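PDB 1Y2M: Phenylalanine/tyrosine ammonia-lyase from Rhodosporidium toruloides, which catalyses the non-oxidative deamination of L-phenylalanine to trans-cinnamate and of L-tyrosine to p-coumarate, releasing ammonium, as a homotetramer built as a dimer of dimers. Local coordinates for residues E302-A308 with S339-H344; R661-L665 with V710-A716; F668-L673 with A701-I707. All coordinates share one frame; numbering follows the deposited sequence.

Contact 1 of 3, residues E302-A308 with S339-H344; sequences EAMVGHA and SRFAVH
S339 OG donates a hydrogen bond to E302 OE2 at 2.5 Å, lying on that oxygen's anti lone pair, away from OE1. OE2 also accepts from S659 N, and OE1 bonds to T662 OG1. OG of S339 in turn accepts two backbone N-H groups, from F341 N at 3.1 Å and from A342 N, the latter nearly straight at 172°. Three bonds thus grip one hydroxyl, closing an ST turn and ST motif. A chi1 of -175° swings OG away from the backbone N of S339 to the side of its carbonyl carbon, where F341 N and A342 N can both reach it. Replacing S339 by an alanine would probably cost E302 one donor, though S659 N remains, and leave the N-H groups of F341 and A342 without their shared acceptor, freeing the turn to shift. Further along, the backbones of H307 and V343 form a single beta bridge: V343 N meets G306 O at 2.8 Å, almost in line with the carbonyl, and A308 N returns a bond to V343 O. H344 braces its own segment, NE2 donating in the ring plane to S339 O. The H307 side chain comes to about 3 Å from that of Q360, probably a cinnamate-binding residue, so the bridge lies beside the likely substrate site. The helix ends in a Schellman motif at V305, whose CG1 sits 3.2 Å from F341 O and 4.1 Å from V343 CG2. F341 CB presses on E302 O at 3.3 Å; the F341 ring, turned about 80° from the E302 carboxylate, leads away to meet the rings of F542 and Y657. Helix 273-303 thus ends against the loop between helices 323-336 and 345-348, with L336 against E302, A308 and A342, and helix 506-560 against V305 and F341.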
loop_
_atom_site.group_PDB
_atom_site.type_symbol
_atom_site.label_atom_id
_atom_site.label_comp_id
_atom_site.label_asym_id
_atom_site.label_seq_id
_atom_site.Cartn_x
_atom_site.Cartn_y
_atom_site.Cartn_z
ATOM N N GLU B 302 -25.385 -23.331 -7.946
ATOM C CA GLU B 302 -26.630 -23.739 -8.615
ATOM C C GLU B 302 -26.669 -23.284 -10.088
ATOM O O GLU B 302 -26.882 -24.075 -10.991
ATOM C CB GLU B 302 -27.849 -23.217 -7.845
ATOM C CG GLU B 302 -28.002 -23.860 -6.486
ATOM C CD GLU B 302 -29.333 -23.461 -5.841
ATOM O OE1 GLU B 302 -29.415 -22.293 -5.428
ATOM O OE2 GLU B 302 -30.307 -24.281 -5.779
ATOM N N ALA B 303 -26.371 -22.011 -10.351
ATOM C CA ALA B 303 -26.399 -21.499 -11.722
ATOM C C ALA B 303 -25.377 -22.227 -12.606
ATOM O O ALA B 303 -25.605 -22.418 -13.769
ATOM C CB ALA B 303 -26.104 -20.028 -11.752
HETATM N N MSE B 304 -24.258 -22.649 -12.017
HETATM C CA MSE B 304 -23.170 -23.312 -12.766
HETATM C C MSE B 304 -23.355 -24.816 -12.837
HETATM O O MSE B 304 -22.517 -25.495 -13.372
HETATM C CB MSE B 304 -21.845 -22.996 -12.097
HETATM C CG MSE B 304 -21.463 -21.535 -12.148
HETATM SE SE MSE B 304 -20.699 -21.179 -13.963
HETATM C CE MSE B 304 -18.941 -22.126 -13.827
ATOM N N VAL B 305 -24.480 -25.316 -12.328
ATOM C CA VAL B 305 -24.719 -26.758 -12.148
ATOM C C VAL B 305 -23.443 -27.422 -11.608
ATOM O O VAL B 305 -22.972 -28.471 -12.088
ATOM C CB VAL B 305 -25.314 -27.430 -13.406
ATOM C CG1 VAL B 305 -25.620 -28.877 -13.165
ATOM C CG2 VAL B 305 -26.651 -26.790 -13.694
ATOM N N GLY B 306 -22.893 -26.791 -10.581
ATOM C CA GLY B 306 -21.663 -27.235 -9.983
ATOM C C GLY B 306 -21.854 -28.220 -8.861
ATOM O O GLY B 306 -22.956 -28.718 -8.638
ATOM N N HIS B 307 -20.758 -28.474 -8.152
ATOM C CA HIS B 307 -20.736 -29.576 -7.187
ATOM C C HIS B 307 -20.987 -29.119 -5.757
ATOM O O HIS B 307 -20.182 -28.402 -5.137
ATOM C CB HIS B 307 -19.394 -30.272 -7.238
ATOM C CG HIS B 307 -19.143 -30.984 -8.521
ATOM N ND1 HIS B 307 -18.413 -30.438 -9.553
ATOM C CD2 HIS B 307 -19.489 -32.231 -8.919
ATOM C CE1 HIS B 307 -18.347 -31.308 -10.547
ATOM N NE2 HIS B 307 -18.999 -32.404 -10.190
ATOM N N ALA B 308 -22.055 -29.630 -5.171
ATOM C CA ALA B 308 -22.285 -29.385 -3.749
ATOM C C ALA B 308 -21.242 -30.157 -2.911
ATOM O O ALA B 308 -21.064 -29.874 -1.721
ATOM C CB ALA B 308 -23.665 -29.792 -3.396
ATOM N N SER B 339 -31.334 -28.566 -3.538
ATOM C CA SER B 339 -31.155 -28.007 -4.879
ATOM C C SER B 339 -31.265 -29.098 -5.944
ATOM O O SER B 339 -30.728 -30.175 -5.787
ATOM C CB SER B 339 -29.796 -27.315 -5.034
ATOM O OG SER B 339 -29.700 -26.691 -6.321
ATOM N N ARG B 340 -31.983 -28.813 -7.025
ATOM C CA ARG B 340 -31.978 -29.680 -8.189
ATOM C C ARG B 340 -31.118 -29.087 -9.286
ATOM O O ARG B 340 -31.044 -29.649 -10.366
ATOM C CB ARG B 340 -33.412 -29.919 -8.684
ATOM C CG ARG B 340 -34.270 -30.693 -7.683
ATOM C CD ARG B 340 -35.728 -30.827 -8.119
ATOM N NE ARG B 340 -35.855 -31.477 -9.422
ATOM C CZ ARG B 340 -36.823 -31.248 -10.313
ATOM N NH1 ARG B 340 -37.814 -30.369 -10.082
ATOM N NH2 ARG B 340 -36.793 -31.913 -11.462
ATOM N N PHE B 341 -30.411 -28.002 -9.001
ATOM C CA PHE B 341 -29.415 -27.440 -9.928
ATOM C C PHE B 341 -27.991 -27.970 -9.574
ATOM O O PHE B 341 -27.258 -28.489 -10.414
ATOM C CB PHE B 341 -29.345 -25.926 -9.830
ATOM C CG PHE B 341 -30.474 -25.151 -10.496
ATOM C CD1 PHE B 341 -30.764 -25.284 -11.854
ATOM C CD2 PHE B 341 -31.181 -24.208 -9.766
ATOM C CE1 PHE B 341 -31.733 -24.513 -12.461
ATOM C CE2 PHE B 341 -32.186 -23.440 -10.384
ATOM C CZ PHE B 341 -32.432 -23.580 -11.725
ATOM N N ALA B 342 -27.623 -27.831 -8.313
ATOM C CA ALA B 342 -26.318 -28.330 -7.842
ATOM C C ALA B 342 -26.328 -29.848 -7.858
ATOM O O ALA B 342 -27.365 -30.480 -7.569
ATOM C CB ALA B 342 -26.027 -27.850 -6.448
ATOM N N VAL B 343 -25.171 -30.429 -8.177
ATOM C CA VAL B 343 -24.939 -31.878 -8.155
ATOM C C VAL B 343 -24.515 -32.335 -6.754
ATOM O O VAL B 343 -23.597 -31.768 -6.159
ATOM C CB VAL B 343 -23.880 -32.244 -9.194
ATOM C CG1 VAL B 343 -23.593 -33.740 -9.199
ATOM C CG2 VAL B 343 -24.348 -31.766 -10.578
ATOM N N HIS B 344 -25.202 -33.359 -6.230
ATOM C CA HIS B 344 -24.996 -33.816 -4.849
ATOM C C HIS B 344 -24.066 -35.026 -4.736
ATOM O O HIS B 344 -24.183 -35.938 -5.527
ATOM C CB HIS B 344 -26.357 -34.098 -4.218
ATOM C CG HIS B 344 -27.181 -32.859 -4.082
ATOM N ND1 HIS B 344 -26.974 -31.954 -3.063
ATOM C CD2 HIS B 344 -28.129 -32.320 -4.883
ATOM C CE1 HIS B 344 -27.791 -30.926 -3.228
ATOM N NE2 HIS B 344 -28.512 -31.134 -4.317
#

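Contact 2 of 3, residues R661-L665 with V710-A716; sequences RTQIL and VLLKMLA
R661 and M714 meet through two quite different chain shapes. The arginine is extended from CG to NE, laying its methylenes past the carbonyl of M714 and carrying NH1 to the end of helix 708-714. M714, modelled as selenomethionine, instead bends at its last torsion (chi3 77°), which folds CE back toward the start of helix 662-672, 3.7 Å from R661 O. R661 NH1 donates to M714 O at 2.9 Å; the oxygen lies close to the guanidinium plane, at its edge, but the donor stands well above the carbonyl plane, 59° out of it, and so is not on a lone pair. R661 CD is 3.2 Å from M714 O, and A716 CB flanks NH1 more loosely. Beyond this bond the interface is apolar. I664 lies alongside M714, the two side chains running in opposite directions, with I664 CB 3.7 Å from M714 CG. Its CG2 branch touches V710 CG1 at 3.8 Å, while CD1 reaches the aliphatic CD of K713. L665 CB rests 3.8 Å from M714 SE, and the L665 side chain crosses that of V710 at about a right angle, its CD1 meeting the same V710 CG1. T662 brings its CA near M714 CE, whereas its hydroxyl turns to E302 OE1. L335 of helix 323-336 touches both R661 and M714, and M299 of helix 273-303 lies against L665. With R661 beside M714 and L665 beside V710, the first part of helix 662-672 packs against the C-terminal part of helix 708-714, the two running in opposite directions. Aliphatic and methionine packing joins them, and one charged donor is laid at the C-terminal end of helix 708-714, where the positive guanidinium is likely to be favoured by the helix dipole.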
loop_
_atom_site.group_PDB
_atom_site.type_symbol
_atom_site.label_atom_id
_atom_site.label_comp_id
_atom_site.label_asym_id
_atom_site.label_seq_id
_atom_site.Cartn_x
_atom_site.Cartn_y
_atom_site.Cartn_z
ATOM N N ARG B 661 -33.918 -23.033 0.448
ATOM C CA ARG B 661 -33.287 -21.935 1.169
ATOM C C ARG B 661 -32.836 -20.873 0.208
ATOM O O ARG B 661 -32.882 -19.688 0.518
ATOM C CB ARG B 661 -32.136 -22.422 2.072
ATOM C CG ARG B 661 -32.627 -23.212 3.269
ATOM C CD ARG B 661 -31.516 -23.717 4.142
ATOM N NE ARG B 661 -32.036 -24.508 5.258
ATOM C CZ ARG B 661 -32.441 -24.019 6.433
ATOM N NH1 ARG B 661 -32.366 -22.723 6.713
ATOM N NH2 ARG B 661 -32.895 -24.848 7.363
ATOM N N THR B 662 -32.347 -21.256 -0.960
ATOM C CA THR B 662 -31.903 -20.204 -1.891
ATOM C C THR B 662 -33.106 -19.554 -2.589
ATOM O O THR B 662 -33.020 -18.409 -3.036
ATOM C CB THR B 662 -30.896 -20.673 -2.946
ATOM O OG1 THR B 662 -31.427 -21.749 -3.701
ATOM C CG2 THR B 662 -29.564 -21.127 -2.320
ATOM N N GLN B 663 -34.234 -20.282 -2.656
ATOM C CA GLN B 663 -35.464 -19.709 -3.186
ATOM C C GLN B 663 -35.898 -18.454 -2.367
ATOM O O GLN B 663 -36.542 -17.528 -2.896
ATOM C CB GLN B 663 -36.559 -20.775 -3.198
ATOM C CG GLN B 663 -37.867 -20.358 -3.896
ATOM C CD GLN B 663 -38.902 -21.494 -3.839
ATOM O OE1 GLN B 663 -38.557 -22.647 -4.085
ATOM N NE2 GLN B 663 -40.136 -21.169 -3.453
ATOM N N ILE B 664 -35.565 -18.425 -1.076
ATOM C CA ILE B 664 -35.899 -17.286 -0.216
ATOM C C ILE B 664 -35.343 -15.995 -0.771
ATOM O O ILE B 664 -36.048 -14.944 -0.839
ATOM C CB ILE B 664 -35.446 -17.540 1.236
ATOM C CG1 ILE B 664 -36.235 -18.711 1.792
ATOM C CG2 ILE B 664 -35.687 -16.294 2.101
ATOM C CD1 ILE B 664 -35.696 -19.291 3.159
ATOM N N LEU B 665 -34.059 -16.046 -1.138
ATOM C CA LEU B 665 -33.367 -14.856 -1.645
ATOM C C LEU B 665 -33.880 -14.550 -3.054
ATOM O O LEU B 665 -34.083 -13.401 -3.434
ATOM C CB LEU B 665 -31.857 -15.054 -1.649
ATOM C CG LEU B 665 -31.002 -13.791 -1.919
ATOM C CD1 LEU B 665 -31.507 -12.589 -1.192
ATOM C CD2 LEU B 665 -29.543 -14.017 -1.660
ATOM N N VAL B 710 -33.557 -11.620 5.633
ATOM C CA VAL B 710 -33.578 -12.638 4.563
ATOM C C VAL B 710 -32.412 -13.610 4.663
ATOM O O VAL B 710 -32.625 -14.799 4.609
ATOM C CB VAL B 710 -33.616 -11.978 3.179
ATOM C CG1 VAL B 710 -33.801 -13.015 2.109
ATOM C CG2 VAL B 710 -34.714 -10.964 3.125
ATOM N N LEU B 711 -31.205 -13.086 4.851
ATOM C CA LEU B 711 -29.995 -13.894 5.063
ATOM C C LEU B 711 -30.177 -14.746 6.289
ATOM O O LEU B 711 -29.822 -15.937 6.278
ATOM C CB LEU B 711 -28.784 -12.968 5.201
ATOM C CG LEU B 711 -28.486 -12.177 3.925
ATOM C CD1 LEU B 711 -27.417 -11.115 4.206
ATOM C CD2 LEU B 711 -27.998 -13.144 2.877
ATOM N N LEU B 712 -30.763 -14.159 7.333
ATOM C CA LEU B 712 -30.953 -14.924 8.583
ATOM C C LEU B 712 -31.916 -16.063 8.367
ATOM O O LEU B 712 -31.650 -17.192 8.754
ATOM C CB LEU B 712 -31.417 -14.011 9.717
ATOM C CG LEU B 712 -31.465 -14.649 11.110
ATOM C CD1 LEU B 712 -30.108 -15.134 11.573
ATOM C CD2 LEU B 712 -32.074 -13.653 12.129
ATOM N N LYS B 713 -33.038 -15.785 7.715
ATOM C CA LYS B 713 -34.034 -16.821 7.458
ATOM C C LYS B 713 -33.451 -17.988 6.629
ATOM O O LYS B 713 -33.754 -19.145 6.885
ATOM C CB LYS B 713 -35.203 -16.209 6.694
ATOM C CG LYS B 713 -36.513 -16.863 6.932
ATOM C CD LYS B 713 -37.481 -16.697 5.766
ATOM C CE LYS B 713 -38.099 -15.298 5.666
ATOM N NZ LYS B 713 -39.314 -15.349 4.739
HETATM N N MSE B 714 -32.647 -17.668 5.627
HETATM C CA MSE B 714 -32.026 -18.679 4.784
HETATM C C MSE B 714 -31.064 -19.560 5.549
HETATM O O MSE B 714 -30.954 -20.732 5.240
HETATM C CB MSE B 714 -31.243 -18.068 3.599
HETATM C CG MSE B 714 -31.988 -17.242 2.622
HETATM SE SE MSE B 714 -30.517 -16.188 1.708
HETATM C CE MSE B 714 -29.835 -17.614 0.543
ATOM N N LEU B 715 -30.328 -18.989 6.507
ATOM C CA LEU B 715 -29.264 -19.699 7.215
ATOM C C LEU B 715 -29.714 -20.248 8.535
ATOM O O LEU B 715 -28.901 -20.758 9.298
ATOM C CB LEU B 715 -28.039 -18.786 7.386
ATOM C CG LEU B 715 -27.305 -18.472 6.083
ATOM C CD1 LEU B 715 -26.430 -17.218 6.149
ATOM C CD2 LEU B 715 -26.468 -19.679 5.631
ATOM N N ALA B 716 -31.021 -20.198 8.780
ATOM C CA ALA B 716 -31.610 -20.660 10.038
ATOM C C ALA B 716 -31.338 -22.137 10.258
ATOM O O ALA B 716 -31.292 -22.589 11.407
ATOM C CB ALA B 716 -33.103 -20.405 10.034
#

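Contact 3 of 3, residues F668-L673 with A701-I707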
loop_
_atom_site.group_PDB
_atom_site.type_symbol
_atom_site.label_atom_id
_atom_site.label_comp_id
_atom_site.label_asym_id
_atom_site.label_seq_id
_atom_site.Cartn_x
_atom_site.Cartn_y
_atom_site.Cartn_z
ATOM N N PHE B 668 -37.136 -12.889 -2.695
ATOM C CA PHE B 668 -36.967 -11.538 -2.148
ATOM C C PHE B 668 -36.650 -10.534 -3.226
ATOM O O PHE B 668 -37.230 -9.456 -3.292
ATOM C CB PHE B 668 -35.844 -11.535 -1.115
ATOM C CG PHE B 668 -35.532 -10.179 -0.558
ATOM C CD1 PHE B 668 -36.471 -9.505 0.237
ATOM C CD2 PHE B 668 -34.293 -9.570 -0.820
ATOM C CE1 PHE B 668 -36.190 -8.231 0.765
ATOM C CE2 PHE B 668 -34.015 -8.324 -0.297
ATOM C CZ PHE B 668 -34.956 -7.655 0.511
ATOM N N VAL B 669 -35.711 -10.885 -4.104
ATOM C CA VAL B 669 -35.269 -9.932 -5.117
ATOM C C VAL B 669 -36.315 -9.814 -6.243
ATOM O O VAL B 669 -36.684 -8.702 -6.671
ATOM C CB VAL B 669 -33.903 -10.317 -5.677
ATOM C CG1 VAL B 669 -33.547 -9.375 -6.790
ATOM C CG2 VAL B 669 -32.873 -10.208 -4.608
ATOM N N ARG B 670 -36.811 -10.937 -6.732
ATOM C CA ARG B 670 -37.696 -10.954 -7.858
ATOM C C ARG B 670 -39.074 -10.366 -7.508
ATOM O O ARG B 670 -39.694 -9.673 -8.329
ATOM C CB ARG B 670 -37.820 -12.407 -8.375
ATOM C CG ARG B 670 -36.636 -12.900 -9.208
ATOM C CD ARG B 670 -36.827 -12.523 -10.676
ATOM N NE ARG B 670 -35.745 -13.052 -11.517
ATOM C CZ ARG B 670 -34.608 -12.442 -11.748
ATOM N NH1 ARG B 670 -34.333 -11.274 -11.195
ATOM N NH2 ARG B 670 -33.729 -12.995 -12.565
ATOM N N GLU B 671 -39.572 -10.671 -6.310
ATOM C CA GLU B 671 -40.901 -10.252 -5.895
ATOM C C GLU B 671 -40.860 -9.036 -5.012
ATOM O O GLU B 671 -41.437 -8.006 -5.370
ATOM C CB GLU B 671 -41.624 -11.367 -5.180
ATOM C CG GLU B 671 -41.761 -12.623 -5.983
ATOM C CD GLU B 671 -42.157 -12.429 -7.434
ATOM O OE1 GLU B 671 -43.027 -11.592 -7.743
ATOM O OE2 GLU B 671 -41.621 -13.176 -8.285
ATOM N N GLU B 672 -40.201 -9.086 -3.853
ATOM C CA GLU B 672 -40.276 -7.931 -2.962
ATOM C C GLU B 672 -39.575 -6.707 -3.506
ATOM O O GLU B 672 -40.094 -5.584 -3.379
ATOM C CB GLU B 672 -39.721 -8.222 -1.573
ATOM C CG GLU B 672 -40.592 -9.132 -0.741
ATOM C CD GLU B 672 -40.116 -9.251 0.710
ATOM O OE1 GLU B 672 -40.125 -8.232 1.450
ATOM O OE2 GLU B 672 -39.767 -10.374 1.132
ATOM N N LEU B 673 -38.417 -6.903 -4.149
ATOM C CA LEU B 673 -37.675 -5.794 -4.742
ATOM C C LEU B 673 -38.123 -5.475 -6.163
ATOM O O LEU B 673 -37.780 -4.413 -6.696
ATOM C CB LEU B 673 -36.173 -6.058 -4.732
ATOM C CG LEU B 673 -35.517 -6.303 -3.386
ATOM C CD1 LEU B 673 -33.993 -6.283 -3.534
ATOM C CD2 LEU B 673 -36.029 -5.336 -2.323
ATOM N N ALA B 701 -31.380 -2.235 -0.860
ATOM C CA ALA B 701 -31.803 -3.250 0.104
ATOM C C ALA B 701 -30.683 -3.821 0.963
ATOM O O ALA B 701 -30.916 -4.239 2.098
ATOM C CB ALA B 701 -32.553 -4.369 -0.609
ATOM N N ILE B 702 -29.465 -3.831 0.439
ATOM C CA ILE B 702 -28.286 -4.201 1.219
ATOM C C ILE B 702 -27.983 -3.058 2.200
ATOM O O ILE B 702 -27.880 -3.251 3.401
ATOM C CB ILE B 702 -27.071 -4.534 0.320
ATOM C CG1 ILE B 702 -27.376 -5.803 -0.500
ATOM C CG2 ILE B 702 -25.834 -4.735 1.165
ATOM C CD1 ILE B 702 -26.389 -6.035 -1.621
ATOM N N LYS B 703 -27.862 -1.850 1.683
ATOM C CA LYS B 703 -27.422 -0.722 2.521
ATOM C C LYS B 703 -28.386 -0.400 3.659
ATOM O O LYS B 703 -27.950 -0.057 4.777
ATOM C CB LYS B 703 -27.155 0.513 1.656
ATOM C CG LYS B 703 -26.047 0.436 0.661
ATOM C CD LYS B 703 -24.652 0.111 1.255
ATOM C CE LYS B 703 -24.090 1.172 2.199
ATOM N NZ LYS B 703 -23.951 2.488 1.571
ATOM N N SER B 704 -29.667 -0.570 3.397
ATOM C CA SER B 704 -30.719 -0.305 4.379
ATOM C C SER B 704 -30.810 -1.422 5.412
ATOM O O SER B 704 -31.467 -1.238 6.432
ATOM C CB SER B 704 -32.091 -0.183 3.714
ATOM O OG SER B 704 -32.532 -1.470 3.259
ATOM N N GLY B 705 -30.210 -2.574 5.135
ATOM C CA GLY B 705 -30.317 -3.758 5.989
ATOM C C GLY B 705 -31.614 -4.538 5.776
ATOM O O GLY B 705 -31.857 -5.545 6.484
ATOM N N ARG B 706 -32.446 -4.141 4.806
ATOM C CA ARG B 706 -33.625 -4.915 4.461
ATOM C C ARG B 706 -33.330 -6.382 4.157
ATOM O O ARG B 706 -34.085 -7.302 4.581
ATOM C CB ARG B 706 -34.377 -4.298 3.285
ATOM C CG ARG B 706 -35.719 -4.887 3.077
ATOM C CD ARG B 706 -36.456 -4.228 1.944
ATOM N NE ARG B 706 -37.738 -4.865 1.716
ATOM C CZ ARG B 706 -38.594 -4.510 0.760
ATOM N NH1 ARG B 706 -38.297 -3.549 -0.093
ATOM N NH2 ARG B 706 -39.744 -5.120 0.662
ATOM N N ILE B 707 -32.181 -6.631 3.525
ATOM C CA ILE B 707 -31.775 -7.989 3.137
ATOM C C ILE B 707 -31.369 -8.836 4.364
ATOM O O ILE B 707 -31.300 -10.068 4.325
ATOM C CB ILE B 707 -30.622 -7.946 2.136
ATOM C CG1 ILE B 707 -30.568 -9.251 1.370
ATOM C CG2 ILE B 707 -29.289 -7.540 2.825
ATOM C CD1 ILE B 707 -29.710 -9.149 0.193
HETATM O O HOH W 1 -38.696 -6.990 3.357
HETATM O O HOH W 2 -41.861 -4.777 -1.452
HETATM O O HOH W 3 -39.378 -2.926 -2.772
#
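E672 OE1 and the guanidinium of R706 form the polar core of this contact, and a water doubles the link. R706 NH2 donates to OE1 at 3.2 Å, a bent bond (141°) within a salt bridge, the donor coming on the anti side of the carboxylate and somewhat out of its plane. Water 1 donates a hydrogen bond to the same OE1 at 2.7 Å and accepts from R706 NE. Waters 2 and 3 both donate to E672 O, and they accept from R706 NH2 and NH1 respectively. The arginine, chi1 -168° and extended throughout, runs across to E672. L673 CD2 packs over one guanidinium face, 3.6 Å from R706 NH1, while R706 NE lies at the edge of the F668 ring, 3.8 Å from CE1, with the two planes 87° apart. Deeper in, F668 CE2 meets I707 CG1 at 3.9 Å, and L673 CD1 touches A701 CB. At the base of the arginine, S704 OG accepts R706 N in an ST turn. L673 N bonds to F668 O across a wider pi-type turn at 668-672, and the contact joins this end of helix 662-672 to the turn after helix 691-703. It grades from a buried phenylalanine to a hydrated ion pair at the surface, where water probably weakens the electrostatic pull between E672 and R706.

In the fold
Going from the N terminus, contact 1 comes first, joining the end of helix 273-303 to the loop after helix 323-336 and closing a largely helical excursion of 30 residues. Contacts 2 and 3 come after contact 1 is closed, near the C terminus; contact 3 lies nested inside the loop of contact 2. Both use helix 662-672: its first turn meets helix 708-714, and its last meets the end of helix 691-703 and the turn beyond. They touch through V710 with F668 and L665 with I707, their centres about 12 Å apart. E302 OE1 and T662 OG1, probably hydrogen-bonded, connect contact 1 to contact 2, tying the C-terminal helices to the end of helix 273-303.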